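Side-chain contact in A197 (Sulfolobus turreted icosahedral virus, PDB 2C0N), which adopts the GT-A fold and probably acts as a viral glycosyltransferase, moving sugar from an activated donor to an acceptor: residues I43-F48 with E126-I131. Residues are numbered along the deposited sequence; the frame is centred on the assembly and turned at random.
Sequences IALDMF and EFLEKI
Leu45 and Leu128 meet through their branched ends, with one methyl of Leu45 set against the whole isobutyl group of the other. Leu45 CD1 lies 3.7 Å from Leu128 CD2 and 3.8 Å from Leu128 CD1, and it also touches CG and CB of Leu128, so this single bump fills the hollow along one flank of Leu128. The two side chains cross obliquely. With CG swung away from the backbone N (chi1 -176°), the Leu45 fork is carried across to Leu128. Its other methyl, CD2, reaches Ile131 CD1 at 4.3 Å, a looser touch of two methyl ends, made by the chain that follows Leu128. Leu128 in turn pushes CD1 into the notch between Leu45 and Phe48, neighbours on the same side of their helix. There Leu128 CD1 is 4.0 Å from Phe48 CE2, meeting the ring obliquely while the two side chains cross at about a right angle. In the GT-A fold, a Rossmann-like alpha/beta arrangement, helices pack on a central sheet; here helix 37-50 lies against strands 3-8, 28-31 and 56-60, and the short helix after strand 120-124 packs against it through Leu128. Phe48 and Leu128 both rest on Leu57 of strand 56-60, which places their contact against the sheet. Beside Leu128, Ile131 divides its side chain: CD1 goes to Leu45, while CG2 sits over one face of the Phe127 ring, 3.4 Å above the plane and offset toward the rim. Arg125 bonds to Phe48 O, makes a cation-pi contact with the Phe48 ring and pairs with Glu129.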
# COMPACT_ATOMS: atom_id res chain seq x y z
N ILE A 43 6.76 -14.80 12.84
CA ILE A 43 6.05 -15.28 11.66
C ILE A 43 6.91 -15.06 10.42
O ILE A 43 7.06 -15.96 9.59
CB ILE A 43 4.72 -14.52 11.51
CG1 ILE A 43 3.73 -14.99 12.58
CG2 ILE A 43 4.09 -14.71 10.10
CD1 ILE A 43 2.55 -14.11 12.73
N ALA A 44 7.49 -13.87 10.31
CA ALA A 44 8.39 -13.53 9.18
C ALA A 44 9.52 -14.55 9.05
O ALA A 44 9.72 -15.09 7.97
CB ALA A 44 8.96 -12.17 9.33
N LEU A 45 10.25 -14.79 10.15
CA LEU A 45 11.31 -15.82 10.19
C LEU A 45 10.83 -17.21 9.74
O LEU A 45 11.47 -17.87 8.93
CB LEU A 45 11.90 -15.93 11.59
CG LEU A 45 13.08 -16.89 11.78
CD1 LEU A 45 14.21 -16.61 10.77
CD2 LEU A 45 13.61 -16.85 13.22
N ASP A 46 9.69 -17.65 10.25
CA ASP A 46 9.12 -18.93 9.82
C ASP A 46 8.82 -19.01 8.32
O ASP A 46 9.07 -20.03 7.69
CB ASP A 46 7.83 -19.18 10.57
CG ASP A 46 8.05 -19.56 12.00
OD1 ASP A 46 9.20 -19.88 12.36
OD2 ASP A 46 7.06 -19.55 12.76
N MSE A 47 8.20 -17.97 7.79
CA MSE A 47 7.91 -17.93 6.36
C MSE A 47 9.22 -17.88 5.55
O MSE A 47 9.41 -18.65 4.62
CB MSE A 47 7.05 -16.72 6.03
CG MSE A 47 5.59 -16.80 6.56
SE MSE A 47 4.67 -15.13 6.16
CE MSE A 47 4.71 -15.31 4.19
N PHE A 48 10.13 -17.00 5.94
CA PHE A 48 11.40 -16.84 5.23
C PHE A 48 12.16 -18.14 5.11
O PHE A 48 12.65 -18.47 4.02
CB PHE A 48 12.28 -15.80 5.92
CG PHE A 48 13.65 -15.72 5.34
CD1 PHE A 48 13.87 -15.06 4.16
CD2 PHE A 48 14.71 -16.36 5.97
CE1 PHE A 48 15.16 -15.02 3.59
CE2 PHE A 48 16.00 -16.30 5.42
CZ PHE A 48 16.22 -15.65 4.24
N GLU A 126 22.12 -17.99 6.21
CA GLU A 126 23.06 -18.81 6.95
C GLU A 126 22.97 -18.60 8.44
O GLU A 126 23.03 -19.57 9.21
CB GLU A 126 24.50 -18.56 6.49
CG GLU A 126 25.09 -19.70 5.72
CD GLU A 126 26.59 -19.83 5.92
OE1 GLU A 126 27.28 -18.77 6.00
OE2 GLU A 126 27.10 -20.98 6.02
N PHE A 127 22.88 -17.35 8.86
CA PHE A 127 22.77 -17.04 10.28
C PHE A 127 21.44 -17.51 10.89
O PHE A 127 21.41 -18.08 11.98
CB PHE A 127 22.88 -15.54 10.52
CG PHE A 127 22.83 -15.16 11.95
CD1 PHE A 127 23.88 -15.50 12.78
CD2 PHE A 127 21.74 -14.49 12.49
CE1 PHE A 127 23.87 -15.15 14.11
CE2 PHE A 127 21.73 -14.16 13.85
CZ PHE A 127 22.79 -14.50 14.64
N LEU A 128 20.35 -17.20 10.18
CA LEU A 128 19.01 -17.52 10.65
C LEU A 128 18.74 -19.02 10.68
O LEU A 128 17.99 -19.51 11.51
CB LEU A 128 17.98 -16.82 9.77
CG LEU A 128 17.90 -15.31 9.97
CD1 LEU A 128 16.99 -14.69 8.94
CD2 LEU A 128 17.44 -14.95 11.36
N GLU A 129 19.41 -19.77 9.81
CA GLU A 129 19.23 -21.23 9.82
C GLU A 129 19.93 -21.90 10.98
O GLU A 129 19.72 -23.09 11.23
CB GLU A 129 19.71 -21.81 8.49
CG GLU A 129 18.71 -21.47 7.41
CD GLU A 129 18.98 -22.17 6.11
OE1 GLU A 129 20.15 -22.55 5.89
OE2 GLU A 129 18.02 -22.30 5.34
N LYS A 130 20.78 -21.15 11.66
CA LYS A 130 21.57 -21.69 12.78
C LYS A 130 20.99 -21.31 14.13
O LYS A 130 21.26 -21.97 15.12
CB LYS A 130 22.99 -21.17 12.70
CG LYS A 130 23.80 -21.68 11.52
CD LYS A 130 25.17 -20.99 11.49
CE LYS A 130 26.17 -21.68 10.56
NZ LYS A 130 27.60 -21.44 10.97
N ILE A 131 20.21 -20.23 14.17
CA ILE A 131 19.87 -19.64 15.47
C ILE A 131 18.82 -20.50 16.16
O ILE A 131 18.09 -21.26 15.52
CB ILE A 131 19.41 -18.18 15.41
CG1 ILE A 131 18.20 -18.04 14.52
CG2 ILE A 131 20.62 -17.27 14.99
CD1 ILE A 131 17.71 -16.62 14.35